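Local coordinates for protein bifunctional cytochrome P450/NADPH--P450 reductase (Deinococcus aerius, PDB 7F3H) that hydroxylates organic substrates at a heme-bearing cytochrome P450 domain, with electrons probably supplied from NADPH by a reductase fused to it, at residues Q122-A127 with A415-L420; V131-R136 with R166-D171; R150-T155 with G274-T279; A295-L300 with I422-A427. One frame throughout, in Å; residues are numbered along the deposited sequence.

Contact 1 of 4, residues Q122-A127 with A415-L420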
# COMPACT_ATOMS: atom_id res chain seq x y z
N GLN A 122 -5.96 5.02 -19.10
CA GLN A 122 -5.88 6.01 -18.03
C GLN A 122 -4.55 5.92 -17.30
O GLN A 122 -3.84 6.92 -17.15
CB GLN A 122 -7.06 5.84 -17.07
CG GLN A 122 -8.42 5.84 -17.78
CD GLN A 122 -9.39 4.84 -17.17
OE1 GLN A 122 -9.25 4.42 -16.02
NE2 GLN A 122 -10.37 4.41 -17.97
N MET A 123 -4.15 4.71 -16.90
CA MET A 123 -2.83 4.55 -16.30
C MET A 123 -1.76 5.09 -17.25
O MET A 123 -0.85 5.84 -16.84
CB MET A 123 -2.57 3.08 -15.97
CG MET A 123 -3.63 2.43 -15.07
SD MET A 123 -3.28 0.65 -14.99
CE MET A 123 -3.97 0.19 -13.40
N LEU A 124 -1.86 4.73 -18.53
CA LEU A 124 -0.85 5.17 -19.48
C LEU A 124 -0.83 6.68 -19.57
O LEU A 124 0.24 7.31 -19.59
CB LEU A 124 -1.08 4.52 -20.84
CG LEU A 124 -0.18 4.85 -22.03
CD1 LEU A 124 1.26 4.26 -21.92
CD2 LEU A 124 -0.88 4.32 -23.28
N GLU A 125 -2.01 7.31 -19.54
CA GLU A 125 -2.02 8.76 -19.67
C GLU A 125 -1.17 9.37 -18.58
O GLU A 125 -0.37 10.28 -18.83
CB GLU A 125 -3.45 9.30 -19.63
CG GLU A 125 -3.54 10.84 -19.75
CD GLU A 125 -4.97 11.35 -19.55
OE1 GLU A 125 -5.92 10.75 -20.13
OE2 GLU A 125 -5.15 12.32 -18.78
N VAL A 126 -1.33 8.87 -17.35
CA VAL A 126 -0.60 9.46 -16.25
C VAL A 126 0.88 9.09 -16.36
O VAL A 126 1.76 9.95 -16.23
CB VAL A 126 -1.22 9.05 -14.90
CG1 VAL A 126 -0.43 9.65 -13.78
CG2 VAL A 126 -2.68 9.52 -14.82
N ALA A 127 1.18 7.81 -16.66
CA ALA A 127 2.57 7.37 -16.71
C ALA A 127 3.37 8.20 -17.71
O ALA A 127 4.48 8.69 -17.39
CB ALA A 127 2.62 5.87 -17.04
N ALA A 415 2.15 -0.18 -11.47
CA ALA A 415 3.59 -0.25 -11.20
C ALA A 415 4.36 -0.93 -12.32
O ALA A 415 5.43 -0.45 -12.74
CB ALA A 415 3.81 -1.00 -9.89
N LYS A 416 3.87 -2.08 -12.81
CA LYS A 416 4.47 -2.69 -13.98
C LYS A 416 4.62 -1.67 -15.10
O LYS A 416 5.71 -1.51 -15.67
CB LYS A 416 3.63 -3.88 -14.44
CG LYS A 416 3.66 -5.07 -13.52
CD LYS A 416 2.72 -6.13 -14.04
CE LYS A 416 2.24 -7.01 -12.90
NZ LYS A 416 1.65 -8.32 -13.29
N LEU A 417 3.54 -0.93 -15.40
CA LEU A 417 3.54 0.01 -16.53
C LEU A 417 4.50 1.18 -16.31
O LEU A 417 5.21 1.60 -17.23
CB LEU A 417 2.13 0.54 -16.77
CG LEU A 417 2.03 1.65 -17.80
CD1 LEU A 417 2.53 1.20 -19.16
CD2 LEU A 417 0.59 2.10 -17.88
N ALA A 418 4.45 1.76 -15.12
CA ALA A 418 5.35 2.86 -14.79
C ALA A 418 6.79 2.43 -14.98
O ALA A 418 7.58 3.14 -15.61
CB ALA A 418 5.11 3.33 -13.34
N LEU A 419 7.14 1.25 -14.45
CA LEU A 419 8.52 0.78 -14.53
C LEU A 419 8.92 0.53 -15.98
O LEU A 419 10.02 0.91 -16.40
CB LEU A 419 8.66 -0.50 -13.69
CG LEU A 419 8.91 -0.26 -12.19
CD1 LEU A 419 8.70 -1.50 -11.27
CD2 LEU A 419 10.31 0.31 -12.00
N LEU A 420 8.03 -0.11 -16.74
CA LEU A 420 8.25 -0.35 -18.16
C LEU A 420 8.59 0.94 -18.90
O LEU A 420 9.60 1.02 -19.60
CB LEU A 420 6.99 -1.00 -18.75
CG LEU A 420 6.97 -1.32 -20.24
CD1 LEU A 420 8.11 -2.26 -20.59
CD2 LEU A 420 5.64 -1.90 -20.62
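Leu417 carries this helix-to-helix contact almost alone, and its CD2 methyl does most of the touching. The methyl is pressed against the turn of helix 113-137 that runs from Met123 to Leu124: Leu417 CD2 comes to 3.8 Å from Met123 CB and to 3.7 Å from the backbone nitrogen Leu124 N. Leu124 adds its own CB, 4.2 Å from Leu417 CD2, so the methyl rests on the root of that side chain rather than on its branches. One turn further along, the methyl of Ala127 meets the branch point, Ala127 CB lying 4.3 Å from Leu417 CG. These are van der Waals contacts, and no hydrogen bond spans the two segments.

In Leu417, CG anti to the backbone N (chi1 173°) lets the CD2 branch reach the facing helix. Met123 starts toward Leu417 but then takes its sulfur elsewhere, in the direction of Phe410 and Thr413; its side chain ends up about 7 Å from the bound heme. The CA atoms of Ala127 and Ala418, both small residues, come within 5.6 Å, closer than those of Leu124 and Leu417, while the axes of the two segments approach to 9.9 Å. Further out, Val126 turns to helix 144-161, and Leu417 also touches Pro307.

Two helices that run broadly the same way, crossing at -38°, are consistent with the P450 fold, in which, by their order in the chain, they correspond to helices D and L of the conserved four-helix core.

Contact 2 of 4, residues V131-R136 with R166-D171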
# COMPACT_ATOMS: atom_id res chain seq x y z
N VAL A 131 6.84 10.49 -17.31
CA VAL A 131 8.00 10.42 -18.19
C VAL A 131 8.30 11.80 -18.77
O VAL A 131 9.47 12.24 -18.80
CB VAL A 131 7.77 9.36 -19.28
CG1 VAL A 131 8.90 9.34 -20.31
CG2 VAL A 131 7.60 7.99 -18.63
N GLY A 132 7.24 12.51 -19.19
CA GLY A 132 7.41 13.86 -19.71
C GLY A 132 8.14 14.77 -18.75
O GLY A 132 9.11 15.44 -19.12
N LYS A 133 7.71 14.77 -17.48
CA LYS A 133 8.40 15.58 -16.48
C LYS A 133 9.87 15.19 -16.38
O LYS A 133 10.75 16.05 -16.42
CB LYS A 133 7.72 15.45 -15.12
CG LYS A 133 8.28 16.44 -14.09
CD LYS A 133 7.60 16.27 -12.73
CE LYS A 133 8.25 17.12 -11.64
NZ LYS A 133 7.79 16.70 -10.30
N TRP A 134 10.15 13.89 -16.33
CA TRP A 134 11.54 13.49 -16.16
C TRP A 134 12.33 13.83 -17.41
O TRP A 134 13.48 14.30 -17.31
CB TRP A 134 11.61 12.01 -15.81
CG TRP A 134 11.12 11.68 -14.43
CD1 TRP A 134 10.38 12.49 -13.60
CD2 TRP A 134 11.29 10.44 -13.72
NE1 TRP A 134 10.10 11.83 -12.41
CE2 TRP A 134 10.64 10.57 -12.47
CE3 TRP A 134 11.93 9.23 -14.02
CZ2 TRP A 134 10.61 9.54 -11.53
CZ3 TRP A 134 11.90 8.21 -13.10
CH2 TRP A 134 11.25 8.37 -11.86
N GLU A 135 11.70 13.75 -18.60
CA GLU A 135 12.39 14.22 -19.79
C GLU A 135 12.77 15.67 -19.62
O GLU A 135 13.93 16.06 -19.85
CB GLU A 135 11.53 14.06 -21.05
CG GLU A 135 11.79 12.84 -21.89
CD GLU A 135 10.80 12.74 -23.08
OE1 GLU A 135 9.60 13.09 -22.93
OE2 GLU A 135 11.25 12.37 -24.18
N ARG A 136 11.82 16.48 -19.15
CA ARG A 136 11.98 17.92 -19.05
C ARG A 136 13.07 18.31 -18.07
O ARG A 136 13.62 19.41 -18.21
CB ARG A 136 10.67 18.57 -18.60
CG ARG A 136 9.61 18.66 -19.68
CD ARG A 136 8.35 19.42 -19.22
NE ARG A 136 7.25 18.54 -18.80
CZ ARG A 136 6.75 18.56 -17.58
NH1 ARG A 136 7.26 19.40 -16.68
NH2 ARG A 136 5.74 17.76 -17.24
N ARG A 166 -3.76 16.73 -12.74
CA ARG A 166 -2.62 17.22 -13.51
C ARG A 166 -1.44 17.57 -12.61
O ARG A 166 -0.85 18.66 -12.70
CB ARG A 166 -3.04 18.42 -14.34
CG ARG A 166 -4.32 18.16 -15.15
CD ARG A 166 -4.47 19.14 -16.28
NE ARG A 166 -5.87 19.17 -16.70
CZ ARG A 166 -6.34 18.55 -17.77
NH1 ARG A 166 -5.52 17.87 -18.57
NH2 ARG A 166 -7.64 18.63 -18.04
N SER A 167 -1.05 16.61 -11.76
CA SER A 167 -0.01 16.87 -10.76
C SER A 167 1.40 17.05 -11.35
O SER A 167 2.29 17.46 -10.60
CB SER A 167 0.01 15.74 -9.72
OG SER A 167 -1.22 15.71 -9.02
N PHE A 168 1.64 16.70 -12.62
CA PHE A 168 2.95 16.88 -13.24
C PHE A 168 3.08 18.18 -14.03
O PHE A 168 4.17 18.47 -14.53
CB PHE A 168 3.28 15.69 -14.16
CG PHE A 168 3.39 14.37 -13.42
CD1 PHE A 168 4.46 14.11 -12.58
CD2 PHE A 168 2.38 13.41 -13.54
CE1 PHE A 168 4.54 12.89 -11.88
CE2 PHE A 168 2.45 12.19 -12.84
CZ PHE A 168 3.53 11.93 -12.01
N ASP A 169 1.99 18.94 -14.18
CA ASP A 169 2.06 20.24 -14.83
C ASP A 169 2.66 21.30 -13.91
O ASP A 169 3.15 22.31 -14.40
CB ASP A 169 0.67 20.73 -15.30
CG ASP A 169 0.16 19.98 -16.54
OD1 ASP A 169 0.97 19.51 -17.35
OD2 ASP A 169 -1.08 19.87 -16.70
N LYS A 170 2.63 21.08 -12.60
CA LYS A 170 2.96 22.11 -11.62
C LYS A 170 3.58 21.46 -10.40
O LYS A 170 3.37 20.28 -10.11
CB LYS A 170 1.73 22.88 -11.07
CG LYS A 170 0.96 23.84 -11.94
CD LYS A 170 -0.24 24.46 -11.14
CE LYS A 170 0.22 25.07 -9.80
NZ LYS A 170 -0.89 25.51 -8.88
N ASP A 171 4.32 22.26 -9.66
CA ASP A 171 4.92 21.76 -8.45
C ASP A 171 3.87 21.65 -7.36
O ASP A 171 3.97 20.81 -6.44
CB ASP A 171 6.07 22.68 -8.05
CG ASP A 171 6.83 22.19 -6.84
OD1 ASP A 171 7.10 20.97 -6.78
OD2 ASP A 171 7.22 23.02 -5.98
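A single hydrogen bond and one apolar touch, both made to Phe168, join helix 113-137 to the loop that follows helix 144-161. The polar link runs from Arg136 NH2 to Phe168 O, at 3.2 Å and with an N-H...O angle of 160°. Its acceptor lies close to the guanidinium plane, whereas the donor sits 44° above the plane of the carbonyl and so misses the lone-pair directions. A bend at chi3 (-99°) folds the arginine back along its own helix, where one guanidinium face lies over Lys133 CA.

The apolar part belongs to the stem of Lys133. Its extended chain crosses the Phe168 side chain at about a right angle, and Lys133 CD meets the edge of the ring at CD1, 3.8 Å away. Beyond that edge the ring packs on Val126, Ala129 and Leu130 of the same helix and on Leu151 of helix 144-161.

Ionic partners come from the surroundings. Lys133 NZ forms a salt bridge with Asp147, a carboxylate also bridged by Arg150, while Asp171 is 5.6 Å from the ammonium, measured from NZ to OD1. Arg136 NH2 likewise stays 5.1 Å from Asp169 OD1.

The chemistry therefore implies a division of labour: a buried aromatic ring holds the type I turn from Arg166 to Asp169 against the helix, and an exposed arginine ties down its backbone, with Asp169 and Asp171, not in contact with these charges, probably adding only diffuse attraction.

Contact 3 of 4, residues R150-T155 with G274-T279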
# COMPACT_ATOMS: atom_id res chain seq x y z
N ARG A 150 2.60 11.69 -6.92
CA ARG A 150 1.88 12.31 -8.03
C ARG A 150 1.32 11.25 -8.98
O ARG A 150 0.11 11.26 -9.29
CB ARG A 150 2.81 13.25 -8.79
CG ARG A 150 3.24 14.45 -8.00
CD ARG A 150 3.99 15.41 -8.90
NE ARG A 150 3.91 16.75 -8.35
CZ ARG A 150 4.90 17.29 -7.64
NH1 ARG A 150 6.00 16.58 -7.43
NH2 ARG A 150 4.80 18.52 -7.15
N LEU A 151 2.17 10.31 -9.43
CA LEU A 151 1.74 9.27 -10.35
C LEU A 151 0.50 8.57 -9.83
O LEU A 151 -0.54 8.53 -10.51
CB LEU A 151 2.86 8.25 -10.59
CG LEU A 151 2.49 6.97 -11.37
CD1 LEU A 151 2.25 7.25 -12.85
CD2 LEU A 151 3.60 5.91 -11.22
N THR A 152 0.57 8.03 -8.61
CA THR A 152 -0.49 7.17 -8.11
C THR A 152 -1.75 7.97 -7.76
O THR A 152 -2.86 7.52 -8.06
CB THR A 152 0.02 6.37 -6.91
OG1 THR A 152 0.54 7.25 -5.90
CG2 THR A 152 1.12 5.41 -7.35
N LEU A 153 -1.62 9.17 -7.18
CA LEU A 153 -2.79 10.00 -6.95
C LEU A 153 -3.51 10.31 -8.26
O LEU A 153 -4.72 10.13 -8.37
CB LEU A 153 -2.41 11.29 -6.24
CG LEU A 153 -2.27 11.21 -4.73
CD1 LEU A 153 -1.83 12.58 -4.15
CD2 LEU A 153 -3.57 10.69 -4.07
N ASP A 154 -2.78 10.79 -9.27
CA ASP A 154 -3.44 11.10 -10.53
C ASP A 154 -4.08 9.86 -11.15
O ASP A 154 -5.19 9.93 -11.69
CB ASP A 154 -2.46 11.72 -11.50
CG ASP A 154 -2.33 13.19 -11.29
OD1 ASP A 154 -2.67 13.63 -10.18
OD2 ASP A 154 -1.85 13.91 -12.20
N THR A 155 -3.39 8.73 -11.09
CA THR A 155 -3.91 7.52 -11.71
C THR A 155 -5.18 7.07 -11.01
O THR A 155 -6.21 6.78 -11.65
CB THR A 155 -2.85 6.43 -11.71
OG1 THR A 155 -1.69 6.89 -12.41
CG2 THR A 155 -3.37 5.22 -12.43
N GLY A 274 4.82 3.91 -2.49
CA GLY A 274 5.84 3.25 -1.71
C GLY A 274 6.45 2.06 -2.43
O GLY A 274 7.68 1.93 -2.50
N LEU A 275 5.60 1.17 -2.96
CA LEU A 275 6.11 0.01 -3.69
C LEU A 275 7.05 0.47 -4.80
O LEU A 275 8.12 -0.11 -5.00
CB LEU A 275 4.96 -0.83 -4.24
CG LEU A 275 5.33 -1.92 -5.27
CD1 LEU A 275 6.49 -2.77 -4.79
CD2 LEU A 275 4.14 -2.83 -5.68
N LEU A 276 6.66 1.54 -5.51
CA LEU A 276 7.42 1.99 -6.67
C LEU A 276 8.76 2.61 -6.26
O LEU A 276 9.80 2.31 -6.87
CB LEU A 276 6.59 2.97 -7.47
CG LEU A 276 5.68 2.25 -8.47
CD1 LEU A 276 4.66 3.24 -8.97
CD2 LEU A 276 6.53 1.73 -9.61
N ALA A 277 8.75 3.45 -5.22
CA ALA A 277 9.99 4.03 -4.71
C ALA A 277 10.93 2.96 -4.18
O ALA A 277 12.14 2.98 -4.46
CB ALA A 277 9.66 5.03 -3.62
N PHE A 278 10.40 2.00 -3.43
CA PHE A 278 11.24 0.93 -2.92
C PHE A 278 11.83 0.12 -4.06
O PHE A 278 12.98 -0.31 -3.99
CB PHE A 278 10.46 0.02 -1.96
CG PHE A 278 10.46 0.49 -0.52
CD1 PHE A 278 11.65 0.67 0.17
CD2 PHE A 278 9.26 0.79 0.14
CE1 PHE A 278 11.65 1.12 1.49
CE2 PHE A 278 9.27 1.24 1.47
CZ PHE A 278 10.47 1.41 2.13
N THR A 279 11.06 -0.08 -5.13
CA THR A 279 11.58 -0.85 -6.26
C THR A 279 12.72 -0.13 -6.95
O THR A 279 13.73 -0.74 -7.31
CB THR A 279 10.44 -1.16 -7.23
OG1 THR A 279 9.46 -1.95 -6.55
CG2 THR A 279 10.96 -1.90 -8.46
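The carbonyl oxygen Leu151 O is gripped twice by the same residue, receiving the regular helical bond from Thr155 N at 2.9 Å and a second from Thr155 OG1 at 2.8 Å. The hydroxyl approaches from above the carbonyl plane, 42° out of it. A matching pair occurs across the contact, where Thr279 N and Thr279 OG1 both donate to Leu275 O, here from opposite faces of its plane. In each threonine a buried hydroxyl is thus satisfied within its own helix.

Between the helices the meeting is of hydrocarbon. Leu151 CD2 and Leu276 CD1 touch methyl to methyl at 3.6 Å, with the two side chains crossing at about a right angle. Leu151 gets there with CG anti to the backbone N (chi1 171°), while Leu276 swings its CG beside the N instead (chi1 -86°).

By order and topology helix 144-161 is helix E of the P450 fold and helix 254-285 the long one that passes over the heme, and the contact spans the interior of the four-helix core. Ala418 of helix 408-425 closes on Leu151 as well.

Thr152 gives the pair a looser flank, its methyl CG2 4.5 Å from Leu276 CD1. Its single hydroxyl proton is probably shared between Met148 O in its own helix and His269 O in helix 254-285, a possible polar tie between the two helices; this side chain lies about 6 Å from the bound heme.

Contact 4 of 4, residues A295-L300 with I422-A427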
# COMPACT_ATOMS: atom_id res chain seq x y z
N ALA A 295 16.74 -5.31 -20.34
CA ALA A 295 16.68 -6.27 -21.45
C ALA A 295 15.23 -6.61 -21.82
O ALA A 295 14.87 -6.68 -23.00
CB ALA A 295 17.46 -7.53 -21.09
N GLU A 296 14.40 -6.88 -20.81
CA GLU A 296 12.98 -7.17 -21.06
C GLU A 296 12.30 -5.99 -21.77
O GLU A 296 11.59 -6.18 -22.77
CB GLU A 296 12.31 -7.51 -19.73
CG GLU A 296 10.82 -7.55 -19.74
CD GLU A 296 10.26 -8.39 -18.59
OE1 GLU A 296 10.10 -9.63 -18.76
OE2 GLU A 296 10.00 -7.82 -17.50
N VAL A 297 12.51 -4.78 -21.25
CA VAL A 297 11.92 -3.56 -21.82
C VAL A 297 12.33 -3.38 -23.27
O VAL A 297 11.51 -3.00 -24.12
CB VAL A 297 12.32 -2.34 -20.96
CG1 VAL A 297 12.08 -1.05 -21.70
CG2 VAL A 297 11.56 -2.33 -19.65
N ASP A 298 13.60 -3.63 -23.59
CA ASP A 298 14.07 -3.44 -24.95
C ASP A 298 13.56 -4.55 -25.86
O ASP A 298 13.24 -4.30 -27.03
CB ASP A 298 15.61 -3.37 -24.96
CG ASP A 298 16.15 -2.20 -24.11
OD1 ASP A 298 15.34 -1.32 -23.70
OD2 ASP A 298 17.37 -2.16 -23.84
N ARG A 299 13.39 -5.75 -25.31
CA ARG A 299 12.77 -6.84 -26.05
C ARG A 299 11.34 -6.48 -26.45
O ARG A 299 10.95 -6.65 -27.60
CB ARG A 299 12.80 -8.09 -25.19
CG ARG A 299 12.35 -9.34 -25.86
CD ARG A 299 12.86 -10.56 -25.10
NE ARG A 299 12.64 -10.56 -23.65
CZ ARG A 299 13.62 -10.43 -22.75
NH1 ARG A 299 14.89 -10.27 -23.14
NH2 ARG A 299 13.34 -10.47 -21.44
N LEU A 300 10.58 -5.90 -25.52
CA LEU A 300 9.16 -5.69 -25.77
C LEU A 300 8.83 -4.32 -26.35
O LEU A 300 7.80 -4.19 -27.01
CB LEU A 300 8.38 -5.87 -24.47
CG LEU A 300 8.29 -7.31 -24.03
CD1 LEU A 300 7.76 -7.32 -22.60
CD2 LEU A 300 7.37 -8.05 -24.98
N ILE A 422 9.50 3.94 -17.64
CA ILE A 422 10.67 4.60 -17.06
C ILE A 422 11.95 3.97 -17.60
O ILE A 422 12.87 4.66 -18.05
CB ILE A 422 10.61 4.53 -15.53
CG1 ILE A 422 9.59 5.55 -15.02
CG2 ILE A 422 12.01 4.76 -14.87
CD1 ILE A 422 9.26 5.38 -13.57
N LEU A 423 12.01 2.63 -17.57
CA LEU A 423 13.23 1.96 -17.99
C LEU A 423 13.36 2.00 -19.51
O LEU A 423 14.49 1.98 -20.02
CB LEU A 423 13.26 0.53 -17.46
CG LEU A 423 13.35 0.32 -15.93
CD1 LEU A 423 13.46 -1.15 -15.63
CD2 LEU A 423 14.51 1.06 -15.27
N GLN A 424 12.24 2.13 -20.23
CA GLN A 424 12.35 2.38 -21.65
C GLN A 424 13.11 3.67 -21.93
O GLN A 424 14.02 3.69 -22.76
CB GLN A 424 10.96 2.42 -22.30
CG GLN A 424 11.07 2.50 -23.83
CD GLN A 424 9.79 2.92 -24.53
OE1 GLN A 424 8.81 3.39 -23.91
NE2 GLN A 424 9.78 2.74 -25.83
N LYS A 425 12.76 4.76 -21.22
CA LYS A 425 13.36 6.05 -21.56
C LYS A 425 14.69 6.32 -20.85
O LYS A 425 15.59 6.92 -21.43
CB LYS A 425 12.40 7.19 -21.25
CG LYS A 425 12.53 8.41 -22.16
CD LYS A 425 11.69 8.18 -23.40
CE LYS A 425 11.54 9.45 -24.25
NZ LYS A 425 12.77 10.20 -24.66
N PHE A 426 14.84 5.90 -19.60
CA PHE A 426 15.82 6.55 -18.72
C PHE A 426 16.91 5.60 -18.25
O PHE A 426 16.63 4.46 -17.86
CB PHE A 426 15.08 7.17 -17.54
CG PHE A 426 14.20 8.33 -17.95
CD1 PHE A 426 14.71 9.33 -18.79
CD2 PHE A 426 12.88 8.41 -17.55
CE1 PHE A 426 13.91 10.39 -19.19
CE2 PHE A 426 12.07 9.47 -17.94
CZ PHE A 426 12.59 10.46 -18.76
N ALA A 427 18.15 6.08 -18.33
CA ALA A 427 19.27 5.57 -17.55
C ALA A 427 19.20 6.15 -16.14
O ALA A 427 19.24 7.37 -15.96
CB ALA A 427 20.59 5.96 -18.20
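Helices 287-300 and 408-425, which match helices J and L of the P450 fold, meet near the end of the second, just before the chain enters strand 426-429. Val297 supplies the wedge. One methyl, CG1, is set against the backbone and the first side-chain carbon of Gln424, 3.4 Å from Gln424 CA and 3.7 Å from Gln424 CB, a close fit. The second, CG2, faces the base of the neighbouring leucine, with Leu423 CB 4.0 Å away; these two side chains cross at roughly a right angle. With CG1 anti to its own backbone N (chi1 163°), the valine straddles the two consecutive residues.

Gln424 offers only its root here. Its extended chain leads the amide away to Gly303, whose carbonyl oxygen accepts a hydrogen bond from NE2. Leu423 continues onto Leu290, Ala293 and Tyr294 of helix 287-300.

Charges lie outside the apolar patch: Asp298 is salt-bridged to Arg456 and Arg461. The chemistry implies that dispersion and shape alone act directly between the segments, while polar links run at least partly through Arg456, which bonds to Asp298 and Leu423 O, and through the hydrogen bond of Tyr294 OH with Phe426 O.

Contacts 1 and 3 lie inside one helix bundle, and contact 2 sits at its edge. Contact 1 joins helices 113-137 and 408-425, contact 3 joins helices 144-161 and 254-285, and their centres are only 10 Å apart. Contact 2 shares helix 113-137 with contact 1; contact 4 shares helix 408-425 and extends the bundle to helix 287-300, its centre 13 Å from that of contact 1. Along the chain, contacts 2 and 3 lie between the segments of contact 1 and cross each other, whereas contact 4 crosses contact 1. Contacts 2 and 4 also meet through the salt bridge of Glu135 with Lys425. Contacts 3, 1 and 4 follow one another from near the heme outward, contact 1 touching both others.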